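Long-range contacts in arginine decarboxylase (PDB 3NZP), which probably catalyses the pyridoxal-phosphate-dependent decarboxylation of arginine to agmatine, a step on the route to spermidine: residues 48-53 / 535-540; 32-37 / 545-550; 21-26 / 52-57. All blocks are in the same frame, centred on the assembly; numbering follows the deposited sequence.

Contact 1: 48-53 / 535-540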
ATOM      1  N   LEU B  48       3.865  17.936   5.195  1.00 34.56           N
ATOM      2  CA  LEU B  48       5.081  17.306   4.731  1.00 27.95           C
ATOM      3  C   LEU B  48       6.044  18.423   4.329  1.00 32.83           C
ATOM      4  O   LEU B  48       5.708  19.252   3.489  1.00 34.40           O
ATOM      5  CB  LEU B  48       4.788  16.424   3.532  1.00 23.02           C
ATOM      6  CG  LEU B  48       6.040  15.786   2.928  1.00 22.00           C
ATOM      7  CD1 LEU B  48       6.618  14.810   3.934  1.00 15.89           C
ATOM      8  CD2 LEU B  48       5.707  15.076   1.617  1.00 17.92           C
ATOM      9  N   LEU B  49       7.227  18.457   4.936  1.00 39.07           N
ATOM     10  CA  LEU B  49       8.211  19.483   4.607  1.00 36.11           C
ATOM     11  C   LEU B  49       9.344  18.905   3.775  1.00 36.87           C
ATOM     12  O   LEU B  49       9.825  17.807   4.053  1.00 38.10           O
ATOM     13  CB  LEU B  49       8.794  20.103   5.872  1.00 32.75           C
ATOM     14  CG  LEU B  49       7.742  20.742   6.778  1.00 31.95           C
ATOM     15  CD1 LEU B  49       8.399  21.400   7.985  1.00 33.82           C
ATOM     16  CD2 LEU B  49       6.977  21.761   5.969  1.00 34.24           C
ATOM     17  N   ARG B  50       9.755  19.640   2.745  1.00 32.86           N
ATOM     18  CA  ARG B  50      10.852  19.214   1.889  1.00 32.71           C
ATOM     19  C   ARG B  50      12.001  20.198   2.060  1.00 36.44           C
ATOM     20  O   ARG B  50      11.813  21.420   1.973  1.00 36.43           O
ATOM     21  CB  ARG B  50      10.434  19.194   0.421  1.00 24.69           C
ATOM     22  CG  ARG B  50       9.462  18.119   0.031  1.00 27.11           C
ATOM     23  CD  ARG B  50       9.245  18.139  -1.486  1.00 34.72           C
ATOM     24  NE  ARG B  50       7.934  17.605  -1.868  1.00 39.26           N
ATOM     25  CZ  ARG B  50       7.545  16.345  -1.682  1.00 39.60           C
ATOM     26  NH1 ARG B  50       8.370  15.468  -1.118  1.00 31.92           N
ATOM     27  NH2 ARG B  50       6.326  15.972  -2.050  1.00 35.66           N
ATOM     28  N   PHE B  51      13.192  19.663   2.297  1.00 32.86           N
ATOM     29  CA  PHE B  51      14.381  20.482   2.475  1.00 29.76           C
ATOM     30  C   PHE B  51      15.369  20.228   1.340  1.00 30.15           C
ATOM     31  O   PHE B  51      16.205  19.322   1.415  1.00 32.71           O
ATOM     32  CB  PHE B  51      15.027  20.157   3.821  1.00 27.33           C
ATOM     33  CG  PHE B  51      14.200  20.568   4.997  1.00 32.21           C
ATOM     34  CD1 PHE B  51      14.159  21.901   5.399  1.00 28.08           C
ATOM     35  CD2 PHE B  51      13.463  19.624   5.709  1.00 35.09           C
ATOM     36  CE1 PHE B  51      13.405  22.290   6.493  1.00 29.37           C
ATOM     37  CE2 PHE B  51      12.698  19.999   6.809  1.00 34.60           C
ATOM     38  CZ  PHE B  51      12.670  21.340   7.205  1.00 38.77           C
ATOM     39  N   PRO B  52      15.287  21.030   0.271  1.00 27.42           N
ATOM     40  CA  PRO B  52      16.179  20.879  -0.875  1.00 31.60           C
ATOM     41  C   PRO B  52      17.638  20.744  -0.460  1.00 39.40           C
ATOM     42  O   PRO B  52      18.383  19.962  -1.048  1.00 47.49           O
ATOM     43  CB  PRO B  52      15.930  22.146  -1.679  1.00 27.20           C
ATOM     44  CG  PRO B  52      14.520  22.471  -1.364  1.00 25.64           C
ATOM     45  CD  PRO B  52      14.447  22.224   0.114  1.00 31.69           C
ATOM     46  N   HIS B  53      18.053  21.496   0.552  1.00 41.00           N
ATOM     47  CA  HIS B  53      19.434  21.422   1.007  1.00 46.12           C
ATOM     48  C   HIS B  53      19.876  19.989   1.297  1.00 42.19           C
ATOM     49  O   HIS B  53      20.978  19.584   0.924  1.00 44.39           O
ATOM     50  CB  HIS B  53      19.636  22.289   2.257  1.00 53.59           C
ATOM     51  CG  HIS B  53      20.919  22.009   2.977  1.00 58.98           C
ATOM     52  ND1 HIS B  53      20.964  21.332   4.178  1.00 57.65           N
ATOM     53  CD2 HIS B  53      22.205  22.275   2.644  1.00 60.69           C
ATOM     54  CE1 HIS B  53      22.223  21.195   4.556  1.00 62.04           C
ATOM     55  NE2 HIS B  53      22.996  21.758   3.643  1.00 66.67           N
ATOM     56  N   GLU B 535       2.008  20.161   1.705  1.00 39.59           N
ATOM     57  CA  GLU B 535       3.456  20.066   1.666  1.00 36.12           C
ATOM     58  C   GLU B 535       4.041  21.430   1.360  1.00 37.56           C
ATOM     59  O   GLU B 535       3.411  22.252   0.693  1.00 40.06           O
ATOM     60  CB  GLU B 535       3.909  19.057   0.618  1.00 44.96           C
ATOM     61  CG  GLU B 535       3.783  19.522  -0.824  1.00 53.26           C
ATOM     62  CD  GLU B 535       4.395  18.513  -1.805  1.00 61.60           C
ATOM     63  OE1 GLU B 535       3.828  17.390  -1.946  1.00 44.47           O
ATOM     64  OE2 GLU B 535       5.449  18.845  -2.418  1.00 49.46           O
ATOM     65  N   ALA B 536       5.242  21.680   1.865  1.00 36.75           N
ATOM     66  CA  ALA B 536       5.897  22.959   1.648  1.00 38.82           C
ATOM     67  C   ALA B 536       7.381  22.727   1.463  1.00 39.52           C
ATOM     68  O   ALA B 536       7.945  21.825   2.080  1.00 42.11           O
ATOM     69  CB  ALA B 536       5.655  23.874   2.843  1.00 37.02           C
ATOM     70  N   ILE B 537       8.007  23.540   0.617  1.00 36.58           N
ATOM     71  CA  ILE B 537       9.442  23.433   0.354  1.00 39.46           C
ATOM     72  C   ILE B 537      10.200  24.505   1.121  1.00 38.40           C
ATOM     73  O   ILE B 537      10.028  25.691   0.858  1.00 47.69           O
ATOM     74  CB  ILE B 537       9.717  23.605  -1.122  1.00 40.08           C
ATOM     75  CG1 ILE B 537       8.921  22.551  -1.886  1.00 41.48           C
ATOM     76  CG2 ILE B 537      11.219  23.531  -1.389  1.00 31.80           C
ATOM     77  CD1 ILE B 537       8.955  22.742  -3.369  1.00 62.53           C
ATOM     78  N   ILE B 538      11.044  24.088   2.061  1.00 38.34           N
ATOM     79  CA  ILE B 538      11.797  25.038   2.874  1.00 40.77           C
ATOM     80  C   ILE B 538      13.212  25.300   2.373  1.00 46.34           C
ATOM     81  O   ILE B 538      14.035  24.384   2.306  1.00 52.39           O
ATOM     82  CB  ILE B 538      11.885  24.557   4.332  1.00 35.63           C
ATOM     83  CG1 ILE B 538      10.496  24.174   4.829  1.00 37.24           C
ATOM     84  CG2 ILE B 538      12.438  25.650   5.208  1.00 38.54           C
ATOM     85  CD1 ILE B 538       9.459  25.235   4.559  1.00 29.76           C
ATOM     86  N   SER B 539      13.490  26.554   2.024  1.00 46.66           N
ATOM     87  CA  SER B 539      14.810  26.943   1.544  1.00 45.28           C
ATOM     88  C   SER B 539      15.600  27.550   2.687  1.00 43.24           C
ATOM     89  O   SER B 539      15.054  28.271   3.512  1.00 47.67           O
ATOM     90  CB  SER B 539      14.687  27.961   0.418  1.00 44.50           C
ATOM     91  OG  SER B 539      15.960  28.222  -0.144  1.00 58.10           O
ATOM     92  N   ILE B 540      16.892  27.271   2.741  1.00 44.65           N
ATOM     93  CA  ILE B 540      17.699  27.800   3.826  1.00 44.90           C
ATOM     94  C   ILE B 540      18.963  28.474   3.312  1.00 53.82           C
ATOM     95  O   ILE B 540      19.593  27.991   2.365  1.00 62.65           O
ATOM     96  CB  ILE B 540      18.094  26.664   4.790  1.00 38.16           C
ATOM     97  CG1 ILE B 540      16.860  25.865   5.219  1.00 40.15           C
ATOM     98  CG2 ILE B 540      18.735  27.236   6.021  1.00 37.17           C
ATOM     99  CD1 ILE B 540      17.179  24.704   6.157  1.00 32.03           C
TER
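R50 and E535 face the same side of a pair of parallel strands, 48-50 and 535-540, and their side chains bridge the two. The chain of R50 starts with CB, 4.0 Å from A536 O and also near I537 CG1. CG lies beside the backbone N (chi1 -70°); from there the chain is extended to NE, and CD passes E535 OE2. NE donates to E535 OE2 at 2.8 Å, forming the salt bridge; this oxygen lies nearly in the guanidinium plane, whereas NE approaches it from above the carboxylate plane. CZ follows close to the same oxygen, and NH2 adds a weak hydrogen bond to E535 OE1 at 2.9 Å. NH1 turns to a different acid, E521, and also bonds H329 NE2, so the guanidinium is held by two carboxylates.

The backbones are joined by the regular parallel-strand pattern: A536 N to L48 O, R50 N to A536 O at 2.9 Å, and I538 N to R50 O. This ladder places a strand from the N-terminal part of the chain against one from the C-terminal part, more than 480 residues later, in the beta domain that accompanies the barrel in class-II decarboxylases. Strand 330-341 flanks 47-50 on its other edge.

On the opposite face of the sheet, L49 CD2 lies 4.0 Å from A536 CB, with L38 of helix 31-40 against both residues. Beyond the paired strands, at the N-cap of helix 52-72, F51 lies side by side with I538, the two pointing the same way: F51 CE1 is 3.5 Å from I538 CB. F51 CD1 reaches I540 CD1 at 4.2 Å, and I34 packs on both F51 and I538. P52 crosses I537 at about a right angle, with P52 CG 3.5 Å from I537 CG2.

Contact 2: 32-37 / 545-550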
ATOM      1  N   ILE B  32      10.236  22.992  14.392  1.00 52.81           N
ATOM      2  CA  ILE B  32       9.081  23.454  15.152  1.00 49.67           C
ATOM      3  C   ILE B  32       8.743  24.908  14.834  1.00 47.67           C
ATOM      4  O   ILE B  32       7.587  25.308  14.917  1.00 48.91           O
ATOM      5  CB  ILE B  32       9.334  23.342  16.663  1.00 47.74           C
ATOM      6  CG1 ILE B  32       8.070  23.706  17.436  1.00 40.42           C
ATOM      7  CG2 ILE B  32      10.480  24.252  17.056  1.00 60.33           C
ATOM      8  CD1 ILE B  32       7.024  22.641  17.406  1.00 36.38           C
ATOM      9  N   ASP B  33       9.757  25.697  14.485  1.00 51.20           N
ATOM     10  CA  ASP B  33       9.556  27.110  14.152  1.00 55.94           C
ATOM     11  C   ASP B  33       8.906  27.244  12.785  1.00 54.23           C
ATOM     12  O   ASP B  33       7.979  28.035  12.594  1.00 56.72           O
ATOM     13  CB  ASP B  33      10.888  27.869  14.118  1.00 60.01           C
ATOM     14  CG  ASP B  33      11.432  28.189  15.503  1.00 60.42           C
ATOM     15  OD1 ASP B  33      12.566  28.719  15.566  1.00 59.64           O
ATOM     16  OD2 ASP B  33      10.740  27.928  16.514  1.00 60.09           O
ATOM     17  N   ILE B  34       9.417  26.482  11.827  1.00 55.69           N
ATOM     18  CA  ILE B  34       8.888  26.512  10.471  1.00 50.50           C
ATOM     19  C   ILE B  34       7.436  26.066  10.517  1.00 48.45           C
ATOM     20  O   ILE B  34       6.578  26.657   9.862  1.00 49.71           O
ATOM     21  CB  ILE B  34       9.699  25.587   9.542  1.00 47.14           C
ATOM     22  CG1 ILE B  34      11.170  26.002   9.562  1.00 44.21           C
ATOM     23  CG2 ILE B  34       9.176  25.686   8.124  1.00 44.37           C
ATOM     24  CD1 ILE B  34      12.083  25.027   8.882  1.00 43.60           C
ATOM     25  N   VAL B  35       7.156  25.032  11.308  1.00 49.71           N
ATOM     26  CA  VAL B  35       5.787  24.534  11.424  1.00 51.79           C
ATOM     27  C   VAL B  35       4.875  25.646  11.919  1.00 53.93           C
ATOM     28  O   VAL B  35       3.895  25.993  11.254  1.00 52.68           O
ATOM     29  CB  VAL B  35       5.686  23.335  12.393  1.00 48.72           C
ATOM     30  CG1 VAL B  35       4.231  22.913  12.542  1.00 48.20           C
ATOM     31  CG2 VAL B  35       6.504  22.184  11.868  1.00 51.41           C
ATOM     32  N   LYS B  36       5.208  26.200  13.085  1.00 55.11           N
ATOM     33  CA  LYS B  36       4.422  27.276  13.682  1.00 49.64           C
ATOM     34  C   LYS B  36       4.078  28.368  12.672  1.00 51.90           C
ATOM     35  O   LYS B  36       2.919  28.780  12.564  1.00 51.93           O
ATOM     36  CB  LYS B  36       5.170  27.894  14.860  1.00 49.05           C
ATOM     37  CG  LYS B  36       5.070  27.117  16.154  1.00 58.95           C
ATOM     38  CD  LYS B  36       5.756  27.896  17.274  1.00 72.04           C
ATOM     39  CE  LYS B  36       5.424  27.350  18.663  1.00 75.86           C
ATOM     40  NZ  LYS B  36       5.907  25.959  18.896  1.00 82.93           N
ATOM     41  N   GLU B  37       5.083  28.828  11.930  1.00 47.63           N
ATOM     42  CA  GLU B  37       4.876  29.876  10.936  1.00 42.99           C
ATOM     43  C   GLU B  37       3.815  29.448   9.931  1.00 45.28           C
ATOM     44  O   GLU B  37       2.884  30.201   9.638  1.00 48.15           O
ATOM     45  CB  GLU B  37       6.175  30.188  10.197  1.00 41.19           C
ATOM     46  CG  GLU B  37       6.079  31.471   9.394  1.00 53.10           C
ATOM     47  CD  GLU B  37       7.243  31.678   8.438  1.00 54.50           C
ATOM     48  OE1 GLU B  37       8.407  31.461   8.839  1.00 52.31           O
ATOM     49  OE2 GLU B  37       6.985  32.076   7.281  1.00 55.85           O
ATOM     50  N   TYR B 545      15.665  30.892   6.903  1.00 62.67           N
ATOM     51  CA  TYR B 545      14.902  29.966   6.062  1.00 60.55           C
ATOM     52  C   TYR B 545      13.738  30.686   5.422  1.00 57.58           C
ATOM     53  O   TYR B 545      13.307  31.719   5.906  1.00 64.04           O
ATOM     54  CB  TYR B 545      14.387  28.796   6.894  1.00 55.42           C
ATOM     55  CG  TYR B 545      13.264  29.150   7.827  1.00 49.51           C
ATOM     56  CD1 TYR B 545      11.940  29.114   7.396  1.00 48.59           C
ATOM     57  CD2 TYR B 545      13.519  29.487   9.152  1.00 50.39           C
ATOM     58  CE1 TYR B 545      10.896  29.396   8.266  1.00 53.29           C
ATOM     59  CE2 TYR B 545      12.486  29.772  10.030  1.00 51.47           C
ATOM     60  CZ  TYR B 545      11.176  29.722   9.582  1.00 53.03           C
ATOM     61  OH  TYR B 545      10.146  29.971  10.456  1.00 54.10           O
ATOM     62  N   GLU B 546      13.224  30.147   4.328  1.00 58.75           N
ATOM     63  CA  GLU B 546      12.107  30.789   3.657  1.00 60.02           C
ATOM     64  C   GLU B 546      11.115  29.779   3.084  1.00 57.99           C
ATOM     65  O   GLU B 546      11.432  29.017   2.163  1.00 58.74           O
ATOM     66  CB  GLU B 546      12.634  31.711   2.556  1.00 54.18           C
ATOM     67  CG  GLU B 546      11.580  32.180   1.572  1.00 74.10           C
ATOM     68  CD  GLU B 546      12.163  33.030   0.455  1.00 80.20           C
ATOM     69  OE1 GLU B 546      11.476  33.209  -0.579  1.00 82.51           O
ATOM     70  OE2 GLU B 546      13.304  33.524   0.613  1.00 79.64           O
ATOM     71  N   VAL B 547       9.910  29.775   3.644  1.00 53.58           N
ATOM     72  CA  VAL B 547       8.867  28.870   3.183  1.00 49.97           C
ATOM     73  C   VAL B 547       8.518  29.224   1.749  1.00 44.56           C
ATOM     74  O   VAL B 547       8.539  30.393   1.379  1.00 45.87           O
ATOM     75  CB  VAL B 547       7.598  28.995   4.048  1.00 41.95           C
ATOM     76  CG1 VAL B 547       6.520  28.058   3.529  1.00 41.34           C
ATOM     77  CG2 VAL B 547       7.932  28.669   5.497  1.00 39.86           C
ATOM     78  N   GLU B 548       8.212  28.218   0.940  1.00 46.74           N
ATOM     79  CA  GLU B 548       7.851  28.465  -0.451  1.00 55.29           C
ATOM     80  C   GLU B 548       7.344  27.210  -1.144  1.00 54.79           C
ATOM     81  O   GLU B 548       7.609  26.100  -0.696  1.00 64.61           O
ATOM     82  CB  GLU B 548       9.046  29.024  -1.213  1.00 54.85           C
ATOM     83  CG  GLU B 548      10.294  28.185  -1.119  1.00 57.88           C
ATOM     84  CD  GLU B 548      11.502  28.920  -1.662  1.00 70.08           C
ATOM     85  OE1 GLU B 548      11.978  29.875  -0.987  1.00 73.81           O
ATOM     86  OE2 GLU B 548      11.966  28.554  -2.765  1.00 61.73           O
ATOM     87  N   GLY B 549       6.598  27.385  -2.227  1.00 52.62           N
ATOM     88  CA  GLY B 549       6.075  26.235  -2.941  1.00 51.93           C
ATOM     89  C   GLY B 549       5.151  25.375  -2.102  1.00 54.73           C
ATOM     90  O   GLY B 549       5.326  24.155  -1.987  1.00 63.69           O
ATOM     91  N   ILE B 550       4.156  26.019  -1.511  1.00 48.28           N
ATOM     92  CA  ILE B 550       3.184  25.335  -0.680  1.00 42.10           C
ATOM     93  C   ILE B 550       2.108  24.679  -1.549  1.00 35.76           C
ATOM     94  O   ILE B 550       1.721  25.213  -2.584  1.00 39.57           O
ATOM     95  CB  ILE B 550       2.525  26.347   0.279  1.00 42.60           C
ATOM     96  CG1 ILE B 550       3.617  27.057   1.077  1.00 50.67           C
ATOM     97  CG2 ILE B 550       1.561  25.657   1.202  1.00 36.08           C
ATOM     98  CD1 ILE B 550       3.098  28.142   2.004  1.00 53.31           C
TER
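Y545 carries most of this meeting between helix 32-37 and strand 545-550, whose axes cross at -50° and approach to 10.0 Å. The apolar part rests on I34. Its CG1 sits over the centre of the Y545 ring, a CH-pi contact with 3.7 Å from CG1 to the ring centroid, and it lies close to the ring normal. The other branch, I34 CG2, touches both Y545 CE1 and V547 CG2, at 4.2 Å from the latter. Y545 and V547, two residues apart, both turn toward the helix, while E546 between them points away from it. I538 of the adjoining strand 534-540 touches Y545 and V547, and so extends the apolar layer beneath the helix.

The polar part is a single link one helical turn further on. E37 has CG anti to the backbone N (chi1 -167°), and the extended chain beyond it carries the carboxylate to the phenol oxygen. E37 OE1 accepts a weak hydrogen bond from Y545 OH at 2.8 Å; the carboxylate and ring planes are 32° apart. The other oxygen, E37 OE2, lies 4.0 Å from V547 CG2, so the acid rests against the valine as well.

I34 thus covers one face of the tyrosine ring, whereas E37 OE1 meets the hydroxyl and lies obliquely by the adjoining ring carbons. The contact mixes a CH-pi face with a weak phenol-carboxylate bond between partly exposed residues, and the apolar part is probably the steadier of the two.

Contact 3: 21-26 / 52-57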
ATOM      1  N   VAL B  21      14.602  20.030  17.649  1.00 64.12           N
ATOM      2  CA  VAL B  21      15.339  19.540  16.491  1.00 60.78           C
ATOM      3  C   VAL B  21      15.348  20.591  15.364  1.00 58.05           C
ATOM      4  O   VAL B  21      14.327  21.231  15.088  1.00 53.65           O
ATOM      5  CB  VAL B  21      14.722  18.200  15.990  1.00 56.59           C
ATOM      6  CG1 VAL B  21      13.244  18.376  15.751  1.00 60.81           C
ATOM      7  CG2 VAL B  21      15.413  17.737  14.717  1.00 52.16           C
ATOM      8  N   CYS B  22      16.516  20.769  14.739  1.00 60.99           N
ATOM      9  CA  CYS B  22      16.716  21.729  13.642  1.00 60.44           C
ATOM     10  C   CYS B  22      17.501  21.127  12.484  1.00 59.10           C
ATOM     11  O   CYS B  22      18.031  20.015  12.568  1.00 61.33           O
ATOM     12  CB  CYS B  22      17.515  22.948  14.099  1.00 59.29           C
ATOM     13  SG  CYS B  22      17.321  23.394  15.805  1.00 61.06           S
ATOM     14  N   ILE B  23      17.595  21.903  11.412  1.00 53.03           N
ATOM     15  CA  ILE B  23      18.333  21.494  10.233  1.00 51.92           C
ATOM     16  C   ILE B  23      19.758  21.995  10.435  1.00 55.98           C
ATOM     17  O   ILE B  23      19.999  23.198  10.498  1.00 60.99           O
ATOM     18  CB  ILE B  23      17.744  22.135   8.967  1.00 44.51           C
ATOM     19  CG1 ILE B  23      16.268  21.750   8.814  1.00 40.02           C
ATOM     20  CG2 ILE B  23      18.574  21.738   7.772  1.00 44.91           C
ATOM     21  CD1 ILE B  23      15.977  20.259   8.853  1.00 32.69           C
ATOM     22  N   ASN B  24      20.705  21.080  10.561  1.00 56.54           N
ATOM     23  CA  ASN B  24      22.079  21.487  10.776  1.00 54.15           C
ATOM     24  C   ASN B  24      22.679  22.069   9.504  1.00 51.93           C
ATOM     25  O   ASN B  24      23.451  21.402   8.821  1.00 60.16           O
ATOM     26  CB  ASN B  24      22.914  20.297  11.246  1.00 55.18           C
ATOM     27  CG  ASN B  24      24.189  20.730  11.919  1.00 61.13           C
ATOM     28  OD1 ASN B  24      25.089  21.268  11.282  1.00 62.68           O
ATOM     29  ND2 ASN B  24      24.263  20.519  13.230  1.00 69.91           N
ATOM     30  N   TYR B  25      22.321  23.306   9.173  1.00 49.20           N
ATOM     31  CA  TYR B  25      22.847  23.926   7.964  1.00 53.18           C
ATOM     32  C   TYR B  25      23.421  25.321   8.218  1.00 59.65           C
ATOM     33  O   TYR B  25      24.638  25.479   8.377  1.00 74.44           O
ATOM     34  CB  TYR B  25      21.764  23.983   6.881  1.00 46.69           C
ATOM     35  CG  TYR B  25      22.250  24.514   5.544  1.00 47.62           C
ATOM     36  CD1 TYR B  25      21.393  25.243   4.707  1.00 49.81           C
ATOM     37  CD2 TYR B  25      23.574  24.337   5.132  1.00 41.35           C
ATOM     38  CE1 TYR B  25      21.850  25.796   3.500  1.00 49.89           C
ATOM     39  CE2 TYR B  25      24.038  24.883   3.929  1.00 40.77           C
ATOM     40  CZ  TYR B  25      23.173  25.614   3.121  1.00 44.45           C
ATOM     41  OH  TYR B  25      23.641  26.182   1.960  1.00 36.65           O
ATOM     42  N   GLU B  26      22.577  26.342   8.245  1.00 52.82           N
ATOM     43  CA  GLU B  26      23.091  27.686   8.490  1.00 55.83           C
ATOM     44  C   GLU B  26      22.909  27.977   9.969  1.00 55.85           C
ATOM     45  O   GLU B  26      23.636  27.443  10.804  1.00 57.67           O
ATOM     46  CB  GLU B  26      22.321  28.718   7.664  1.00 57.03           C
ATOM     47  CG  GLU B  26      23.209  29.709   6.962  1.00 63.25           C
ATOM     48  CD  GLU B  26      23.869  29.120   5.726  1.00 67.45           C
ATOM     49  OE1 GLU B  26      24.626  29.848   5.044  1.00 66.81           O
ATOM     50  OE2 GLU B  26      23.628  27.929   5.433  1.00 66.51           O
ATOM     51  N   PRO B  52      15.287  21.030   0.271  1.00 27.42           N
ATOM     52  CA  PRO B  52      16.179  20.879  -0.875  1.00 31.60           C
ATOM     53  C   PRO B  52      17.638  20.744  -0.460  1.00 39.40           C
ATOM     54  O   PRO B  52      18.383  19.962  -1.048  1.00 47.49           O
ATOM     55  CB  PRO B  52      15.930  22.146  -1.679  1.00 27.20           C
ATOM     56  CG  PRO B  52      14.520  22.471  -1.364  1.00 25.64           C
ATOM     57  CD  PRO B  52      14.447  22.224   0.114  1.00 31.69           C
ATOM     58  N   HIS B  53      18.053  21.496   0.552  1.00 41.00           N
ATOM     59  CA  HIS B  53      19.434  21.422   1.007  1.00 46.12           C
ATOM     60  C   HIS B  53      19.876  19.989   1.297  1.00 42.19           C
ATOM     61  O   HIS B  53      20.978  19.584   0.924  1.00 44.39           O
ATOM     62  CB  HIS B  53      19.636  22.289   2.257  1.00 53.59           C
ATOM     63  CG  HIS B  53      20.919  22.009   2.977  1.00 58.98           C
ATOM     64  ND1 HIS B  53      20.964  21.332   4.178  1.00 57.65           N
ATOM     65  CD2 HIS B  53      22.205  22.275   2.644  1.00 60.69           C
ATOM     66  CE1 HIS B  53      22.223  21.195   4.556  1.00 62.04           C
ATOM     67  NE2 HIS B  53      22.996  21.758   3.643  1.00 66.67           N
ATOM     68  N   LEU B  54      19.019  19.228   1.967  1.00 34.67           N
ATOM     69  CA  LEU B  54      19.332  17.844   2.293  1.00 32.42           C
ATOM     70  C   LEU B  54      19.588  17.058   1.012  1.00 34.05           C
ATOM     71  O   LEU B  54      20.486  16.216   0.950  1.00 29.80           O
ATOM     72  CB  LEU B  54      18.179  17.217   3.081  1.00 33.18           C
ATOM     73  CG  LEU B  54      18.328  17.204   4.608  1.00 28.33           C
ATOM     74  CD1 LEU B  54      18.993  18.466   5.063  1.00 30.83           C
ATOM     75  CD2 LEU B  54      16.955  17.055   5.264  1.00 31.51           C
ATOM     76  N   ILE B  55      18.802  17.355  -0.017  1.00 30.17           N
ATOM     77  CA  ILE B  55      18.946  16.682  -1.296  1.00 28.92           C
ATOM     78  C   ILE B  55      20.336  16.942  -1.836  1.00 28.01           C
ATOM     79  O   ILE B  55      21.007  16.029  -2.325  1.00 31.32           O
ATOM     80  CB  ILE B  55      17.896  17.173  -2.304  1.00 25.42           C
ATOM     81  CG1 ILE B  55      16.504  17.012  -1.714  1.00 17.99           C
ATOM     82  CG2 ILE B  55      17.948  16.336  -3.572  1.00 28.63           C
ATOM     83  CD1 ILE B  55      15.428  17.453  -2.631  1.00 17.76           C
ATOM     84  N   GLN B  56      20.769  18.194  -1.744  1.00 34.19           N
ATOM     85  CA  GLN B  56      22.099  18.576  -2.204  1.00 42.33           C
ATOM     86  C   GLN B  56      23.149  17.805  -1.400  1.00 42.41           C
ATOM     87  O   GLN B  56      24.003  17.126  -1.969  1.00 43.35           O
ATOM     88  CB  GLN B  56      22.289  20.080  -2.031  1.00 39.22           C
ATOM     89  CG  GLN B  56      23.668  20.599  -2.368  1.00 44.68           C
ATOM     90  CD  GLN B  56      23.747  22.096  -2.164  1.00 61.90           C
ATOM     91  OE1 GLN B  56      23.357  22.876  -3.039  1.00 71.02           O
ATOM     92  NE2 GLN B  56      24.225  22.511  -0.990  1.00 64.19           N
ATOM     93  N   LYS B  57      23.084  17.908  -0.077  1.00 34.29           N
ATOM     94  CA  LYS B  57      24.015  17.188   0.766  1.00 32.97           C
ATOM     95  C   LYS B  57      24.155  15.757   0.281  1.00 33.57           C
ATOM     96  O   LYS B  57      25.260  15.244   0.130  1.00 39.26           O
ATOM     97  CB  LYS B  57      23.518  17.166   2.198  1.00 43.27           C
ATOM     98  CG  LYS B  57      24.214  18.127   3.110  1.00 55.45           C
ATOM     99  CD  LYS B  57      25.522  17.549   3.590  1.00 59.73           C
ATOM    100  CE  LYS B  57      25.908  18.159   4.933  1.00 70.73           C
ATOM    101  NZ  LYS B  57      24.890  17.900   6.012  1.00 68.75           N
TER
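I23 and L54 have CA atoms 8.8 Å apart, and Y25 and H53 8.1 Å, so the end of strand 21-23 and the loop after it meet the first turn of helix 52-72 chiefly through side chains. An inverse gamma turn centred on N24 carries the chain from I23 to Y25. The phenol ring of Y25 and the imidazole of H53 form a face-to-face stack, with centroids 3.5 Å apart and planes at 18°. H53 CD2 lies over the centre of the Y25 ring, and Y25 CG over that of the imidazole. In both residues CG is anti to the backbone N (chi1 -175° in Y25, 166° in H53), which starts each ring away from its own backbone N. Y25 CB also lies over the imidazole face, in a CH-pi contact. E26 OE2 occupies the opposite face of the tyrosine ring. Deeper in, I23 CG2 meets L54 CD1 at 4.3 Å, and F14 of strand 14-16 touches both residues. The arrangement is a tyrosine-histidine pi stack beside a small aliphatic contact, and it fastens the N-terminal two-stranded antiparallel hairpin to the helix leading toward the barrel.

How the contacts relate
The three contacts gather the N-terminal segments around strand 534-540. Contacts 1 and 2 have centres 8 Å apart and meet in the antiparallel pairing of strands 534-540 and 545-551, where I537 N lies 2.9 Å from E548 O, a probable hydrogen bond. Contacts 1 and 3 are 9 Å apart between centres and share P52 and H53; I540 CD1 lies 3.7 Å from I23 CG2, and the F51 ring also packs on I23. Contacts 2 and 3, about 14 Å apart between centres, do not touch. They lie away from the known sites, whereas in contact 1 the R50 side chain is about 11 Å from that of Y519, which binds pyridoxal phosphate.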